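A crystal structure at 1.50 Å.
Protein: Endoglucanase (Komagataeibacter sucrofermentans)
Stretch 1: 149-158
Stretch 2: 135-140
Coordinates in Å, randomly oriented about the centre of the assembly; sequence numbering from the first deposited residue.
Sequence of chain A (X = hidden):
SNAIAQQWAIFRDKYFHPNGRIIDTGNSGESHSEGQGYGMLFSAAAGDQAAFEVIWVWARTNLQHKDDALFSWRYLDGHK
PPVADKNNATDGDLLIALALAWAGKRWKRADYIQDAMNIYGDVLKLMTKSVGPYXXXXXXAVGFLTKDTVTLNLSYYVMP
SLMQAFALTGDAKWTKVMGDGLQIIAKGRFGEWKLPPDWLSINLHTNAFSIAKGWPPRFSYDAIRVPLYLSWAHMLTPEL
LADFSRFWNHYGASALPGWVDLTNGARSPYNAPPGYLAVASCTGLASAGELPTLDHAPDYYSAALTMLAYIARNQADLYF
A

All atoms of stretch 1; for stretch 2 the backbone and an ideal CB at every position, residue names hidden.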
# COMPACT_ATOMS: atom_id res chain seq x y z
N THR A 149 11.99 2.34 -20.58
CA THR A 149 11.98 1.72 -19.25
C THR A 149 10.60 1.85 -18.63
O THR A 149 9.81 2.76 -18.96
CB THR A 149 12.99 2.34 -18.26
OG1 THR A 149 12.53 3.63 -17.85
CG2 THR A 149 14.37 2.47 -18.85
N VAL A 150 10.31 0.95 -17.71
CA VAL A 150 9.16 1.07 -16.84
C VAL A 150 9.66 1.15 -15.40
O VAL A 150 10.61 0.44 -15.03
CB VAL A 150 8.13 -0.06 -17.03
CG1 VAL A 150 8.70 -1.41 -16.60
CG2 VAL A 150 6.85 0.26 -16.28
N THR A 151 9.07 2.04 -14.61
CA THR A 151 9.34 2.13 -13.18
C THR A 151 8.18 1.49 -12.42
O THR A 151 7.02 1.83 -12.66
CB THR A 151 9.47 3.58 -12.74
OG1 THR A 151 10.56 4.19 -13.46
CG2 THR A 151 9.70 3.68 -11.21
N LEU A 152 8.49 0.56 -11.52
CA LEU A 152 7.47 -0.06 -10.70
C LEU A 152 7.73 0.25 -9.24
O LEU A 152 8.89 0.39 -8.81
CB LEU A 152 7.47 -1.60 -10.89
CG LEU A 152 7.34 -2.13 -12.31
CD1 LEU A 152 7.38 -3.66 -12.30
CD2 LEU A 152 6.06 -1.62 -12.95
N ASN A 153 6.66 0.38 -8.47
CA ASN A 153 6.75 0.44 -7.02
C ASN A 153 6.18 -0.88 -6.52
O ASN A 153 4.98 -1.11 -6.62
CB ASN A 153 5.99 1.64 -6.49
CG ASN A 153 6.27 1.90 -5.05
OD1 ASN A 153 6.28 0.98 -4.24
ND2 ASN A 153 6.55 3.16 -4.71
N LEU A 154 7.05 -1.75 -5.99
CA LEU A 154 6.59 -3.09 -5.60
C LEU A 154 5.62 -3.02 -4.43
O LEU A 154 4.76 -3.90 -4.29
CB LEU A 154 7.80 -3.98 -5.29
CG LEU A 154 8.75 -4.21 -6.48
CD1 LEU A 154 9.96 -5.02 -6.05
CD2 LEU A 154 8.00 -4.88 -7.63
N SER A 155 5.71 -1.99 -3.59
CA SER A 155 4.77 -1.83 -2.50
C SER A 155 3.38 -1.43 -2.97
O SER A 155 2.46 -1.41 -2.15
CB SER A 155 5.27 -0.77 -1.49
OG SER A 155 5.07 0.55 -1.97
N TYR A 156 3.20 -1.10 -4.25
CA TYR A 156 1.86 -0.84 -4.74
C TYR A 156 1.12 -2.12 -5.11
O TYR A 156 -0.07 -2.06 -5.43
CB TYR A 156 1.86 0.13 -5.93
CG TYR A 156 2.21 1.58 -5.62
CD1 TYR A 156 2.82 1.94 -4.43
CD2 TYR A 156 1.93 2.58 -6.54
CE1 TYR A 156 3.16 3.27 -4.16
CE2 TYR A 156 2.26 3.90 -6.29
CZ TYR A 156 2.87 4.25 -5.11
OH TYR A 156 3.20 5.57 -4.86
N TYR A 157 1.81 -3.27 -5.08
CA TYR A 157 1.15 -4.57 -5.21
C TYR A 157 0.48 -4.88 -3.88
O TYR A 157 1.00 -5.61 -3.03
CB TYR A 157 2.16 -5.65 -5.58
CG TYR A 157 2.53 -5.69 -7.04
CD1 TYR A 157 1.96 -6.63 -7.90
CD2 TYR A 157 3.47 -4.81 -7.57
CE1 TYR A 157 2.31 -6.68 -9.24
CE2 TYR A 157 3.83 -4.86 -8.91
CZ TYR A 157 3.25 -5.80 -9.73
OH TYR A 157 3.61 -5.84 -11.06
N VAL A 158 -0.68 -4.26 -3.68
CA VAL A 158 -1.46 -4.46 -2.47
C VAL A 158 -2.10 -5.84 -2.61
O VAL A 158 -3.24 -5.97 -3.06
CB VAL A 158 -2.48 -3.32 -2.29
CG1 VAL A 158 -3.31 -3.51 -1.02
CG2 VAL A 158 -1.77 -1.96 -2.28
N UNK A 135 3.15 -9.35 -17.15
CA UNK A 135 2.17 -8.28 -17.10
C UNK A 135 2.41 -7.56 -15.78
O UNK A 135 2.35 -8.19 -14.72
CB UNK A 135 0.74 -8.80 -17.22
N UNK A 136 2.72 -6.27 -15.86
CA UNK A 136 3.12 -5.50 -14.68
C UNK A 136 2.01 -4.54 -14.28
O UNK A 136 1.15 -4.16 -15.09
CB UNK A 136 4.42 -4.73 -14.95
N UNK A 137 2.05 -4.14 -13.01
CA UNK A 137 1.16 -3.13 -12.45
C UNK A 137 1.90 -1.80 -12.37
O UNK A 137 2.86 -1.66 -11.61
CB UNK A 137 0.65 -3.55 -11.07
N UNK A 138 1.44 -0.80 -13.16
CA UNK A 138 2.07 0.52 -13.17
C UNK A 138 1.68 1.31 -11.92
O UNK A 138 0.55 1.19 -11.42
CB UNK A 138 1.68 1.29 -14.43
N UNK A 139 2.59 2.13 -11.38
CA UNK A 139 2.28 2.91 -10.17
C UNK A 139 1.38 4.10 -10.42
O UNK A 139 0.87 4.67 -9.45
CB UNK A 139 3.58 3.40 -9.52
N UNK A 140 1.21 4.51 -11.67
CA UNK A 140 0.40 5.68 -12.00
C UNK A 140 0.45 5.92 -13.50
O UNK A 140 1.26 5.33 -14.22
CB UNK A 140 0.88 6.92 -11.24

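Position 135 lies in a strand, with phi/psi of -109/120. Its CA-to-CB bond points away from stretch 1, and nothing there comes within 5.5 Å of the ideal CB. Stretch 1 sets no preference. The residue is Thr135. Its backbone O accepts a hydrogen bond from water 1 (2.6 Å), and this water accepts one from Tyr157 OH (2.7 Å).

Position 136 continues the strand and points toward stretch 1. The ideal CB is 4.0 Å from Leu152 CD2 and 4.1 Å from Tyr157 OH. A methyl and a hydroxyl are on offer, so a small or medium apolar side chain would suit, and Thr is conceivable. The residue is Val136, chi1 m. Its CG2 lies 3.9 Å from Leu152 CD2, an apolar contact.

Position 137 also points toward stretch 1. Its ideal CB is 3.7 Å from Tyr157 CZ, close to the ring. Its backbone N is 3.0 Å from Tyr157 OH. An apolar side chain with a CB methylene would fit well; Leu or Met are plausible. The residue is Leu137, with chi1 t and chi2 p. CB sits over one face of the Tyr157 ring, 4.0 Å from its centroid, in a CH-pi contact. Leu137 N donates a hydrogen bond to Tyr157 OH at an angle of 160°, so the tyrosine holds both backbone and side chain. Leu137 O (2.7 Å) and Asn153 N (3.0 Å) are bridged by water 2.

Position 138 has left the strand. CA-to-CB points away, and the nearest atom of stretch 1, Leu152 CD2, is 5.5 Å from the ideal CB. A short side chain would hardly touch stretch 1. A longer apolar one could bend back toward Val150. The residue is Leu138, with chi1 m and chi2 t. Its CD2 packs 3.5 Å from Val150 CG2.

Position 139 points toward stretch 1. The ideal CB is 3.5 Å from Tyr156 CD2 and 4.3 Å from Asn153 CB. Phi/psi of -76/-14 permits proline, and a compact apolar residue such as Ala or Val could also be considered. The residue is Pro139. CB packs 3.7 Å from Tyr156 CD2. CD comes within 3.2 Å of Thr151 O, which has no polar partner in the model. Pro139 O lies at the edge of the Tyr156 ring, 3.5 Å from Tyr156 CE2.

Position 140 has no stretch 1 atom within 5.5 Å of its ideal CB. Its extended phi/psi of 177/170 is readily adopted by glycine. The residue is Gly140.

Stretch 2 135-140: TVLLPG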
# COMPACT_ATOMS: atom_id res chain seq x y z
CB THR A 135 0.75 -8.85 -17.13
OG1 THR A 135 0.55 -9.55 -18.36
CG2 THR A 135 -0.26 -7.72 -17.03
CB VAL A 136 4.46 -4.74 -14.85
CG1 VAL A 136 5.56 -5.69 -15.30
CG2 VAL A 136 4.28 -3.58 -15.81
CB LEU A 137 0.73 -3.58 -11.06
CG LEU A 137 -0.37 -2.76 -10.40
CD1 LEU A 137 -1.70 -3.03 -11.09
CD2 LEU A 137 -0.44 -3.11 -8.91
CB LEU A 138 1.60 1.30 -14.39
CG LEU A 138 1.87 0.65 -15.74
CD1 LEU A 138 1.22 1.44 -16.87
CD2 LEU A 138 3.38 0.55 -15.92
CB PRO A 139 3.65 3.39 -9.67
CG PRO A 139 4.67 2.78 -10.55
CD PRO A 139 4.01 2.23 -11.77
O HOH W 1 2.76 -8.19 -12.18
O HOH W 2 4.03 -0.59 -9.42
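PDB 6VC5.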